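Local coordinates for protein putative NADPH:quinone reductase (Bacillus thuringiensis, PDB 3GMS) that probably reduces quinones with NADPH, as a member of the medium-chain dehydrogenase/reductase superfamily, at residues E28-K31 and D32-F36; D48-I52 and T53-A57; H58-P61 and L62-P66; V111-P114 and D115-D119; A308-K311 and A312-V316. One frame throughout, in Å; residues are numbered along the deposited sequence.

How the contacts relate
Contacts 1 and 3 lie at the surface, while contacts 2, 4 and 5 are partly buried; all five are local. Contact 1 (28-36) and contact 4 (111-119) reach the same mixed sheet, their centres about 23 Å apart, and each turns the chain through a type I turn with a water beside it. Contacts 2 and 3 follow one another along the chain and touch where P51 meets I60 and I52 meets P66. Contact 2 also meets the helix of contact 5, L49 against V314. Their chemistry differs: a carboxylate reaches a backbone N-H in contact 1, a threonine hydroxyl a carbonyl in contact 2, regular helix bonds carry contact 5, and contact 3 is van der Waals packing.

Contact 1 of 5, residues E28-K31 and D32-F36; sequences EPLK and DNEVF
The carboxylate of E34 and the ring of F36 are the two flat groups that meet L30 and K31. The N-H of K31 comes to the carboxylate from above its plane and bonds to E34 OE1, with 2.7 Å between K31 N and that oxygen and an almost straight N-H...O angle of 177°. The K31 side chain crosses the same carboxylate at a slant, and its methylenes lie by the other oxygen, K31 CE being 3.4 Å from E34 OE2. The amine itself does not close a salt bridge: K31 NZ is 4.8 Å from E34 OE2, although the opposite charges probably still attract. E34 reaches K31 because its CG stands anti to its carbonyl carbon (chi1 -71°) and the chain then runs out extended. At the F36 ring, L30 CD2 approaches obliquely, 3.8 Å from F36 CD1. Both methyls of L30 also rest on the base of that side chain, L30 CD2 lying 3.7 Å from F36 CB. The ring has a second partner in Y102, against which it stacks.

The backbone itself makes a type I beta turn from K31 to E34, closed by E34 N to K31 O at 3.2 Å. A water outside the turn donates to L30 O and, weakly, to D32 OD1. The turn brings the chain into strand 34-43 of the mixed sheet. There E34 and F36 rest on K104 of strand 102-106, L30 touches N76 of strand 71-77, and V35 packs on V74 and V77.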
loop_
_atom_site.group_PDB
_atom_site.type_symbol
_atom_site.label_atom_id
_atom_site.label_comp_id
_atom_site.label_asym_id
_atom_site.label_seq_id
_atom_site.Cartn_x
_atom_site.Cartn_y
_atom_site.Cartn_z
ATOM N N GLU A 28 21.151 18.550 8.467
ATOM C CA GLU A 28 21.031 19.982 8.153
ATOM C C GLU A 28 20.005 20.637 9.083
ATOM O O GLU A 28 19.173 19.954 9.659
ATOM C CB GLU A 28 20.649 20.201 6.673
ATOM C CG GLU A 28 21.624 19.573 5.670
ATOM C CD GLU A 28 21.001 19.298 4.272
ATOM O OE1 GLU A 28 19.927 19.850 3.957
ATOM O OE2 GLU A 28 21.602 18.537 3.471
ATOM N N PRO A 29 20.070 21.974 9.251
ATOM C CA PRO A 29 19.036 22.696 10.001
ATOM C C PRO A 29 17.646 22.537 9.387
ATOM O O PRO A 29 17.522 22.345 8.174
ATOM C CB PRO A 29 19.486 24.165 9.886
ATOM C CG PRO A 29 20.965 24.090 9.781
ATOM C CD PRO A 29 21.224 22.849 8.937
ATOM N N LEU A 30 16.614 22.629 10.220
ATOM C CA LEU A 30 15.226 22.432 9.788
ATOM C C LEU A 30 14.646 23.682 9.129
ATOM O O LEU A 30 14.924 24.791 9.571
ATOM C CB LEU A 30 14.355 22.059 10.987
ATOM C CG LEU A 30 14.736 20.834 11.815
ATOM C CD1 LEU A 30 13.644 20.547 12.826
ATOM C CD2 LEU A 30 14.949 19.622 10.930
ATOM N N LYS A 31 13.835 23.496 8.084
ATOM C CA LYS A 31 13.142 24.608 7.429
ATOM C C LYS A 31 11.894 24.956 8.225
ATOM O O LYS A 31 11.465 24.176 9.080
ATOM C CB LYS A 31 12.795 24.265 5.965
ATOM C CG LYS A 31 14.001 23.974 5.073
ATOM C CD LYS A 31 13.569 23.086 3.887
ATOM C CE LYS A 31 14.621 22.010 3.559
ATOM N NZ LYS A 31 15.486 22.391 2.411
ATOM N N ASP A 32 11.309 26.122 7.940
ATOM C CA ASP A 32 10.213 26.657 8.757
ATOM C C ASP A 32 9.018 25.743 9.048
ATOM O O ASP A 32 8.480 25.790 10.162
ATOM C CB ASP A 32 9.688 27.986 8.182
ATOM C CG ASP A 32 10.726 29.095 8.210
ATOM O OD1 ASP A 32 11.506 29.152 9.191
ATOM O OD2 ASP A 32 10.731 29.917 7.254
ATOM N N ASN A 33 8.570 24.956 8.065
ATOM C CA ASN A 33 7.375 24.122 8.274
ATOM C C ASN A 33 7.694 22.618 8.397
ATOM O O ASN A 33 6.790 21.789 8.280
ATOM C CB ASN A 33 6.300 24.361 7.187
ATOM C CG ASN A 33 4.850 24.064 7.685
ATOM O OD1 ASN A 33 4.479 24.383 8.832
ATOM N ND2 ASN A 33 4.031 23.449 6.814
ATOM N N GLU A 34 8.954 22.289 8.679
ATOM C CA GLU A 34 9.405 20.877 8.716
ATOM C C GLU A 34 9.284 20.226 10.091
ATOM O O GLU A 34 9.384 20.889 11.131
ATOM C CB GLU A 34 10.861 20.750 8.288
ATOM C CG GLU A 34 11.147 20.974 6.825
ATOM C CD GLU A 34 12.567 20.568 6.438
ATOM O OE1 GLU A 34 13.549 20.931 7.142
ATOM O OE2 GLU A 34 12.691 19.881 5.410
ATOM N N VAL A 35 9.084 18.906 10.079
ATOM C CA VAL A 35 9.028 18.120 11.310
ATOM C C VAL A 35 10.153 17.081 11.165
ATOM O O VAL A 35 10.324 16.541 10.085
ATOM C CB VAL A 35 7.619 17.483 11.487
ATOM C CG1 VAL A 35 7.580 16.539 12.684
ATOM C CG2 VAL A 35 6.569 18.619 11.656
ATOM N N PHE A 36 10.913 16.845 12.237
ATOM C CA PHE A 36 12.112 16.014 12.193
ATOM C C PHE A 36 11.846 14.795 13.100
ATOM O O PHE A 36 11.632 14.959 14.312
ATOM C CB PHE A 36 13.299 16.869 12.697
ATOM C CG PHE A 36 14.611 16.135 12.769
ATOM C CD1 PHE A 36 15.334 15.887 11.625
ATOM C CD2 PHE A 36 15.139 15.729 14.005
ATOM C CE1 PHE A 36 16.543 15.228 11.693
ATOM C CE2 PHE A 36 16.338 15.070 14.082
ATOM C CZ PHE A 36 17.052 14.822 12.924
HETATM O O HOH W 1 13.036 26.667 11.083
#

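Contact 2 of 5, residues D48-I52 and T53-A57; sequences DLIPI and TGAYA
T53 closes back on I50 just after helix 46-49, in the GroES-like domain. The tight part is here. T53 OG1 donates to I50 O at 2.6 Å, in the carbonyl plane and on a lone pair. With chi1 at 67°, OG1 sits between its own backbone N and carbonyl carbon, which turns the hydroxyl back over I50. T53 OG1 also accepts A55 N in a weak, long bond of 3.5 Å, the pattern of an ST turn, so one hydroxyl links the carbonyl of I50 to the loop after it. G54 N adds a bond to P51 O at 3.3 Å, and G54 runs on with a positive phi. Inward, the buried L49 meets W99, and I52 packs on P16 and V19 of helix 16-19.

The other side is more open to solvent. The exposed I50 crosses Y56 at a slant: its CG2 touches the hydroxyl end of the ring closely, 3.5 Å from Y56 CE1, and lies 3.9 Å from A55 CB. P51 packs more loosely, its CD 4.4 Å from Y56 CE1. Between P51 and Y56 a water fills in, donating to P51 O at 2.7 Å and accepting from Y56 N at 2.9 Å.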
loop_
_atom_site.group_PDB
_atom_site.type_symbol
_atom_site.label_atom_id
_atom_site.label_comp_id
_atom_site.label_asym_id
_atom_site.label_seq_id
_atom_site.Cartn_x
_atom_site.Cartn_y
_atom_site.Cartn_z
ATOM N N ASP A 48 7.794 -0.375 -2.211
ATOM C CA ASP A 48 9.016 0.390 -1.892
ATOM C C ASP A 48 10.153 -0.054 -2.827
ATOM O O ASP A 48 11.113 0.690 -3.036
ATOM C CB ASP A 48 9.523 0.129 -0.473
ATOM C CG ASP A 48 8.597 0.634 0.590
ATOM O OD1 ASP A 48 8.117 1.774 0.445
ATOM O OD2 ASP A 48 8.409 -0.078 1.606
ATOM N N LEU A 49 10.098 -1.293 -3.299
ATOM C CA LEU A 49 11.196 -1.802 -4.147
ATOM C C LEU A 49 11.136 -1.393 -5.617
ATOM O O LEU A 49 12.178 -1.291 -6.292
ATOM C CB LEU A 49 11.283 -3.320 -4.056
ATOM C CG LEU A 49 11.385 -3.900 -2.656
ATOM C CD1 LEU A 49 11.526 -5.428 -2.751
ATOM C CD2 LEU A 49 12.543 -3.261 -1.907
ATOM N N ILE A 50 9.930 -1.208 -6.131
ATOM C CA ILE A 50 9.732 -0.829 -7.534
ATOM C C ILE A 50 10.574 0.406 -7.956
ATOM O O ILE A 50 11.252 0.366 -9.001
ATOM C CB ILE A 50 8.214 -0.645 -7.849
ATOM C CG1 ILE A 50 7.478 -1.975 -7.648
ATOM C CG2 ILE A 50 8.017 -0.113 -9.302
ATOM C CD1 ILE A 50 5.963 -1.906 -7.921
ATOM N N PRO A 51 10.578 1.495 -7.152
ATOM C CA PRO A 51 11.404 2.614 -7.615
ATOM C C PRO A 51 12.903 2.303 -7.700
ATOM O O PRO A 51 13.612 2.928 -8.505
ATOM C CB PRO A 51 11.193 3.708 -6.562
ATOM C CG PRO A 51 10.086 3.216 -5.650
ATOM C CD PRO A 51 9.650 1.861 -6.066
ATOM N N ILE A 52 13.383 1.372 -6.868
ATOM C CA ILE A 52 14.792 1.055 -6.837
ATOM C C ILE A 52 15.167 0.479 -8.201
ATOM O O ILE A 52 16.239 0.751 -8.695
ATOM C CB ILE A 52 15.159 0.054 -5.723
ATOM C CG1 ILE A 52 14.706 0.609 -4.358
ATOM C CG2 ILE A 52 16.673 -0.206 -5.715
ATOM C CD1 ILE A 52 14.816 -0.413 -3.212
ATOM N N THR A 53 14.280 -0.317 -8.790
ATOM C CA THR A 53 14.562 -0.999 -10.045
ATOM C C THR A 53 14.653 -0.106 -11.286
ATOM O O THR A 53 15.071 -0.587 -12.343
ATOM C CB THR A 53 13.491 -2.027 -10.376
ATOM O OG1 THR A 53 12.263 -1.335 -10.647
ATOM C CG2 THR A 53 13.332 -3.018 -9.249
ATOM N N GLY A 54 14.267 1.164 -11.171
ATOM C CA GLY A 54 14.320 2.086 -12.297
ATOM C C GLY A 54 13.063 2.181 -13.127
ATOM O O GLY A 54 13.031 2.956 -14.087
ATOM N N ALA A 55 12.036 1.405 -12.782
ATOM C CA ALA A 55 10.716 1.509 -13.451
ATOM C C ALA A 55 10.184 2.957 -13.595
ATOM O O ALA A 55 9.454 3.242 -14.544
ATOM C CB ALA A 55 9.682 0.629 -12.755
ATOM N N TYR A 56 10.561 3.857 -12.673
ATOM C CA TYR A 56 10.170 5.297 -12.708
ATOM C C TYR A 56 11.385 6.223 -12.803
ATOM O O TYR A 56 11.461 7.244 -12.106
ATOM C CB TYR A 56 9.348 5.703 -11.470
ATOM C CG TYR A 56 8.274 4.715 -11.088
ATOM C CD1 TYR A 56 8.175 4.237 -9.777
ATOM C CD2 TYR A 56 7.361 4.253 -12.042
ATOM C CE1 TYR A 56 7.185 3.327 -9.420
ATOM C CE2 TYR A 56 6.373 3.332 -11.703
ATOM C CZ TYR A 56 6.291 2.869 -10.390
ATOM O OH TYR A 56 5.305 1.953 -10.069
ATOM N N ALA A 57 12.311 5.872 -13.697
ATOM C CA ALA A 57 13.553 6.615 -13.908
ATOM C C ALA A 57 13.385 8.144 -14.002
ATOM O O ALA A 57 14.177 8.910 -13.436
ATOM C CB ALA A 57 14.277 6.069 -15.147
HETATM O O HOH W 2 12.435 4.158 -10.536
#

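Contact 3 of 5, residues H58-P61 and L62-P66; sequences HRIP and LPNIP
P61 O is the polar atom round which this bend folds: N64 CB packs 3.4 Å from P61 O. P63 O also comes near, 3.4 Å from P61 O, but as two acceptors these carbonyls do not bond. The bend is a type VIb turn from P61 to N64, with the cis proline P63 in third place, and the cis peptide helps bring N64 round to P61 and I60. The contact is otherwise van der Waals packing. I60 CG2 sits over one face of the N64 amide, 3.7 Å from N64 CG, so the methyl covers the middle of the flat group rather than one of its arms. N64 gets there with CG anti to its own N (chi1 174°), carrying the amide back across the bend, while the two side chains slant past one another. I60 CG2 likewise stands anti to its N, on the flank that faces the asparagine. L62 points away and touches F10 and F13.

The bend belongs to the long loop between helix 46-49 and strand 71-77. Just before it, R59 makes a cation-pi contact with Y56. N64 shares a backbone hydrogen bond with F10 and its side chain touches that residue, P63 lies on Q9, and I65 meets L7, so the loop runs along strand 4-10 of the two-stranded antiparallel sheet; I65 and P66 also touch strand 20-26.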
loop_
_atom_site.group_PDB
_atom_site.type_symbol
_atom_site.label_atom_id
_atom_site.label_comp_id
_atom_site.label_asym_id
_atom_site.label_seq_id
_atom_site.Cartn_x
_atom_site.Cartn_y
_atom_site.Cartn_z
ATOM N N HIS A 58 12.346 8.584 -14.701
ATOM C CA HIS A 58 12.218 10.003 -15.025
ATOM C C HIS A 58 11.686 10.831 -13.857
ATOM O O HIS A 58 11.881 12.051 -13.812
ATOM C CB HIS A 58 11.393 10.186 -16.309
ATOM C CG HIS A 58 11.878 9.339 -17.449
ATOM N ND1 HIS A 58 13.120 9.516 -18.030
ATOM C CD2 HIS A 58 11.309 8.287 -18.089
ATOM C CE1 HIS A 58 13.285 8.620 -18.990
ATOM N NE2 HIS A 58 12.202 7.863 -19.048
ATOM N N ARG A 59 11.029 10.179 -12.904
ATOM C CA ARG A 59 10.504 10.912 -11.758
ATOM C C ARG A 59 11.221 10.683 -10.426
ATOM O O ARG A 59 10.979 11.415 -9.469
ATOM C CB ARG A 59 8.975 10.765 -11.618
ATOM C CG ARG A 59 8.331 9.475 -12.182
ATOM C CD ARG A 59 6.855 9.423 -11.761
ATOM N NE ARG A 59 6.755 9.073 -10.343
ATOM C CZ ARG A 59 6.370 7.885 -9.877
ATOM N NH1 ARG A 59 5.978 6.921 -10.705
ATOM N NH2 ARG A 59 6.346 7.672 -8.575
ATOM N N ILE A 60 12.117 9.700 -10.349
ATOM C CA ILE A 60 12.890 9.501 -9.113
ATOM C C ILE A 60 14.330 9.948 -9.342
ATOM O O ILE A 60 15.043 9.285 -10.082
ATOM C CB ILE A 60 12.913 8.009 -8.627
ATOM C CG1 ILE A 60 11.501 7.367 -8.610
ATOM C CG2 ILE A 60 13.606 7.910 -7.276
ATOM C CD1 ILE A 60 10.620 7.700 -7.367
ATOM N N PRO A 61 14.752 11.059 -8.708
ATOM C CA PRO A 61 16.121 11.577 -8.773
ATOM C C PRO A 61 17.039 10.639 -8.024
ATOM O O PRO A 61 16.608 10.027 -7.033
ATOM C CB PRO A 61 16.054 12.893 -7.974
ATOM C CG PRO A 61 14.640 13.207 -7.834
ATOM C CD PRO A 61 13.900 11.903 -7.850
ATOM N N LEU A 62 18.282 10.526 -8.489
ATOM C CA LEU A 62 19.315 9.745 -7.808
ATOM C C LEU A 62 20.339 10.691 -7.204
ATOM O O LEU A 62 20.610 11.739 -7.785
ATOM C CB LEU A 62 20.000 8.795 -8.790
ATOM C CG LEU A 62 19.101 7.696 -9.359
ATOM C CD1 LEU A 62 19.751 7.073 -10.590
ATOM C CD2 LEU A 62 18.839 6.651 -8.256
ATOM N N PRO A 63 20.892 10.357 -6.025
ATOM C CA PRO A 63 20.592 9.153 -5.283
ATOM C C PRO A 63 19.252 9.305 -4.560
ATOM O O PRO A 63 18.744 10.439 -4.409
ATOM C CB PRO A 63 21.729 9.076 -4.279
ATOM C CG PRO A 63 22.056 10.543 -3.970
ATOM C CD PRO A 63 21.798 11.264 -5.283
ATOM N N ASN A 64 18.700 8.187 -4.089
ATOM C CA ASN A 64 17.398 8.269 -3.442
ATOM C C ASN A 64 17.365 7.394 -2.204
ATOM O O ASN A 64 18.061 6.364 -2.153
ATOM C CB ASN A 64 16.333 7.806 -4.440
ATOM C CG ASN A 64 14.956 7.706 -3.817
ATOM O OD1 ASN A 64 14.481 6.601 -3.469
ATOM N ND2 ASN A 64 14.323 8.868 -3.616
ATOM N N ILE A 65 16.555 7.793 -1.220
ATOM C CA ILE A 65 16.354 6.988 0.011
ATOM C C ILE A 65 15.023 6.240 -0.132
ATOM O O ILE A 65 14.001 6.878 -0.307
ATOM C CB ILE A 65 16.357 7.849 1.282
ATOM C CG1 ILE A 65 17.710 8.569 1.426
ATOM C CG2 ILE A 65 16.147 6.975 2.526
ATOM C CD1 ILE A 65 17.705 9.729 2.431
ATOM N N PRO A 66 15.030 4.893 -0.105
ATOM C CA PRO A 66 13.720 4.255 -0.304
ATOM C C PRO A 66 12.778 4.325 0.923
ATOM O O PRO A 66 13.205 4.668 2.028
ATOM C CB PRO A 66 14.044 2.774 -0.518
ATOM C CG PRO A 66 15.502 2.634 -0.482
ATOM C CD PRO A 66 16.138 3.913 -0.033
#

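Contact 4 of 5, residues V111-P114 and D115-D119; sequences VPIP and DSIDD
I113 and P114 meet I117 round a type I beta turn, P114 to I117, that carries the chain from strand 110-112 toward helix 119-122. The polar part of the contact is backbone and water. I117 N donates to P114 O at 3.1 Å with an N-H...O angle of 169°, the donor standing well above the carbonyl plane. One water spans the outer side of the turn, giving a hydrogen to I113 O and another to D115 OD1, 2.7 Å from each of these two oxygens.

Beyond the turn come the helix cap and a salt bridge. D118 is the N-cap of the helix: its OD1 makes a weak bond to F120 N, its OD2 a hydrogen bond to T121 OG1. D119 makes a salt bridge with R89, and that arginine also bonds to I117 O, which ties the turn to strand 89-92.

The apolar part is the packing round I117. I113 and I117 cross at about a right angle, branch against branch, and both touch A122 of helix 119-122. P114 also reaches E292 of helix 277-292. At the centre of the packing, I113 CG2 rests 4.0 Å from I117 CB, and P114 CG lies 4.0 Å from I117 CG1.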
loop_
_atom_site.group_PDB
_atom_site.type_symbol
_atom_site.label_atom_id
_atom_site.label_comp_id
_atom_site.label_asym_id
_atom_site.label_seq_id
_atom_site.Cartn_x
_atom_site.Cartn_y
_atom_site.Cartn_z
ATOM N N VAL A 111 1.107 12.495 10.419
ATOM C CA VAL A 111 -0.083 11.844 10.964
ATOM C C VAL A 111 0.119 11.404 12.413
ATOM O O VAL A 111 0.895 10.483 12.683
ATOM C CB VAL A 111 -0.475 10.573 10.115
ATOM C CG1 VAL A 111 -1.714 9.922 10.660
ATOM C CG2 VAL A 111 -0.630 10.928 8.607
ATOM N N PRO A 112 -0.607 12.032 13.361
ATOM C CA PRO A 112 -0.508 11.637 14.771
ATOM C C PRO A 112 -1.018 10.227 14.978
ATOM O O PRO A 112 -2.033 9.874 14.406
ATOM C CB PRO A 112 -1.472 12.621 15.475
ATOM C CG PRO A 112 -1.551 13.805 14.552
ATOM C CD PRO A 112 -1.537 13.170 13.162
ATOM N N ILE A 113 -0.321 9.436 15.802
ATOM C CA ILE A 113 -0.745 8.077 16.127
ATOM C C ILE A 113 -1.083 7.989 17.635
ATOM O O ILE A 113 -0.293 8.423 18.454
ATOM C CB ILE A 113 0.361 7.061 15.805
ATOM C CG1 ILE A 113 0.624 7.084 14.288
ATOM C CG2 ILE A 113 -0.059 5.661 16.277
ATOM C CD1 ILE A 113 -0.514 6.493 13.407
ATOM N N PRO A 114 -2.258 7.461 17.975
ATOM C CA PRO A 114 -2.671 7.385 19.400
ATOM C C PRO A 114 -1.938 6.268 20.138
ATOM O O PRO A 114 -1.450 5.331 19.510
ATOM C CB PRO A 114 -4.175 7.093 19.305
ATOM C CG PRO A 114 -4.337 6.343 18.045
ATOM C CD PRO A 114 -3.296 6.917 17.079
ATOM N N ASP A 115 -1.848 6.376 21.466
ATOM C CA ASP A 115 -1.135 5.395 22.287
ATOM C C ASP A 115 -1.689 3.965 22.142
ATOM O O ASP A 115 -0.960 2.980 22.320
ATOM C CB ASP A 115 -1.172 5.823 23.762
ATOM C CG ASP A 115 -0.430 7.124 24.013
ATOM O OD1 ASP A 115 0.319 7.601 23.136
ATOM O OD2 ASP A 115 -0.607 7.685 25.112
ATOM N N SER A 116 -2.965 3.893 21.806
ATOM C CA SER A 116 -3.700 2.650 21.548
ATOM C C SER A 116 -3.115 1.756 20.450
ATOM O O SER A 116 -3.354 0.550 20.431
ATOM C CB SER A 116 -5.125 3.020 21.138
ATOM O OG SER A 116 -6.018 1.965 21.392
ATOM N N ILE A 117 -2.387 2.355 19.513
ATOM C CA ILE A 117 -1.922 1.627 18.319
ATOM C C ILE A 117 -0.428 1.309 18.393
ATOM O O ILE A 117 0.380 2.209 18.572
ATOM C CB ILE A 117 -2.280 2.419 17.043
ATOM C CG1 ILE A 117 -3.820 2.525 16.944
ATOM C CG2 ILE A 117 -1.561 1.828 15.802
ATOM C CD1 ILE A 117 -4.352 3.026 15.647
ATOM N N ASP A 118 -0.070 0.040 18.312
ATOM C CA ASP A 118 1.355 -0.347 18.444
ATOM C C ASP A 118 2.154 0.104 17.202
ATOM O O ASP A 118 1.560 0.418 16.157
ATOM C CB ASP A 118 1.508 -1.859 18.649
ATOM C CG ASP A 118 1.178 -2.648 17.388
ATOM O OD1 ASP A 118 2.080 -2.835 16.525
ATOM O OD2 ASP A 118 0.038 -3.100 17.253
ATOM N N ASP A 119 3.480 0.178 17.333
ATOM C CA ASP A 119 4.361 0.660 16.242
ATOM C C ASP A 119 4.209 -0.160 14.944
ATOM O O ASP A 119 4.284 0.387 13.845
ATOM C CB ASP A 119 5.843 0.544 16.624
ATOM C CG ASP A 119 6.228 1.399 17.813
ATOM O OD1 ASP A 119 5.558 2.411 18.118
ATOM O OD2 ASP A 119 7.217 1.038 18.455
HETATM O O HOH W 3 1.103 7.391 20.581
#

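Contact 5 of 5, residues A308-K311 and A312-V316; sequences ADVK and AAVDV
V310 O takes the N-H of V314 in the shortest of three successive i to i+4 helix bonds, 2.8 Å from V310 O to V314 N, the donor lying nearly along the C=O axis. On one side of it in sequence, D309 O accepts A313 N at 3.2 Å. On the other, K311 O accepts D315 N at 3.1 Å, with the donor tilted 24° from the carbonyl plane. D309 holds the N-cap position of helix 310-318; its side chain makes no capping bond, though its carbonyl starts the helix bonds. The long side chain of K311 extends away from these turns, and NZ finds its partner in K17 O, so the helix is also linked to helix 16-19.

Side-chain packing runs along the buried flank. V310 and V314, one turn apart, lie side by side and point the same way, with V310 CG2 4.0 Å from V314 CG2. V310 turns that methyl anti to its backbone N, whereas V314 has CG1 anti to the backbone N (chi1 170°), which leaves CG2 anti to the carbonyl carbon and brings it back over the preceding turn to 3.5 Å from V310 O. A313 CB likewise lies against V310 O, at 3.5 Å. Outward from this flank, V310 meets W99 and L329, and A313 packs on V327, L329, Y305 and I44. A312 and D315 line the exposed side of the helix. The whole is a regular alpha-helical N-terminus in a beta-alpha-beta crossover, helix 310-318 joining the parallel strands 301-306 and 326-330 of the mixed sheet.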
loop_
_atom_site.group_PDB
_atom_site.type_symbol
_atom_site.label_atom_id
_atom_site.label_comp_id
_atom_site.label_asym_id
_atom_site.label_seq_id
_atom_site.Cartn_x
_atom_site.Cartn_y
_atom_site.Cartn_z
ATOM N N ALA A 308 20.786 -1.499 9.171
ATOM C CA ALA A 308 22.047 -1.960 8.554
ATOM C C ALA A 308 21.931 -3.264 7.792
ATOM O O ALA A 308 22.721 -3.519 6.874
ATOM C CB ALA A 308 23.192 -2.076 9.581
ATOM N N ASP A 309 20.955 -4.081 8.175
ATOM C CA ASP A 309 20.755 -5.385 7.577
ATOM C C ASP A 309 19.700 -5.373 6.485
ATOM O O ASP A 309 19.054 -6.383 6.214
ATOM C CB ASP A 309 20.348 -6.379 8.663
ATOM C CG ASP A 309 21.473 -6.696 9.593
ATOM O OD1 ASP A 309 22.539 -7.083 9.078
ATOM O OD2 ASP A 309 21.303 -6.535 10.832
ATOM N N VAL A 310 19.522 -4.229 5.835
ATOM C CA VAL A 310 18.480 -4.109 4.794
ATOM C C VAL A 310 18.626 -5.117 3.668
ATOM O O VAL A 310 17.638 -5.701 3.191
ATOM C CB VAL A 310 18.429 -2.642 4.248
ATOM C CG1 VAL A 310 19.775 -2.278 3.591
ATOM C CG2 VAL A 310 17.258 -2.449 3.270
ATOM N N LYS A 311 19.860 -5.389 3.229
ATOM C CA LYS A 311 19.985 -6.331 2.123
ATOM C C LYS A 311 19.402 -7.699 2.452
ATOM O O LYS A 311 18.708 -8.278 1.631
ATOM C CB LYS A 311 21.429 -6.460 1.651
ATOM C CG LYS A 311 21.882 -5.218 0.905
ATOM C CD LYS A 311 23.309 -5.408 0.395
ATOM C CE LYS A 311 23.648 -4.345 -0.637
ATOM N NZ LYS A 311 24.863 -4.731 -1.438
ATOM N N ALA A 312 19.667 -8.187 3.656
ATOM C CA ALA A 312 19.131 -9.511 4.073
ATOM C C ALA A 312 17.611 -9.448 4.108
ATOM O O ALA A 312 16.916 -10.359 3.675
ATOM C CB ALA A 312 19.691 -9.924 5.434
ATOM N N ALA A 313 17.101 -8.347 4.620
ATOM C CA ALA A 313 15.653 -8.167 4.738
ATOM C C ALA A 313 14.965 -8.174 3.376
ATOM O O ALA A 313 13.926 -8.803 3.177
ATOM C CB ALA A 313 15.339 -6.868 5.532
ATOM N N VAL A 314 15.563 -7.469 2.423
ATOM C CA VAL A 314 14.982 -7.375 1.102
ATOM C C VAL A 314 14.974 -8.732 0.432
ATOM O O VAL A 314 13.970 -9.097 -0.169
ATOM C CB VAL A 314 15.639 -6.236 0.248
ATOM C CG1 VAL A 314 15.175 -6.327 -1.190
ATOM C CG2 VAL A 314 15.237 -4.878 0.843
ATOM N N ASP A 315 16.053 -9.506 0.610
ATOM C CA ASP A 315 16.108 -10.862 0.068
ATOM C C ASP A 315 14.948 -11.748 0.555
ATOM O O ASP A 315 14.366 -12.517 -0.220
ATOM C CB ASP A 315 17.467 -11.485 0.387
ATOM C CG ASP A 315 17.551 -12.941 -0.029
ATOM O OD1 ASP A 315 17.595 -13.210 -1.254
ATOM O OD2 ASP A 315 17.559 -13.808 0.873
ATOM N N VAL A 316 14.589 -11.618 1.836
ATOM C CA VAL A 316 13.442 -12.347 2.385
ATOM C C VAL A 316 12.156 -11.918 1.668
ATOM O O VAL A 316 11.345 -12.762 1.237
ATOM C CB VAL A 316 13.344 -12.146 3.927
ATOM C CG1 VAL A 316 12.038 -12.741 4.504
ATOM C CG2 VAL A 316 14.569 -12.763 4.629
#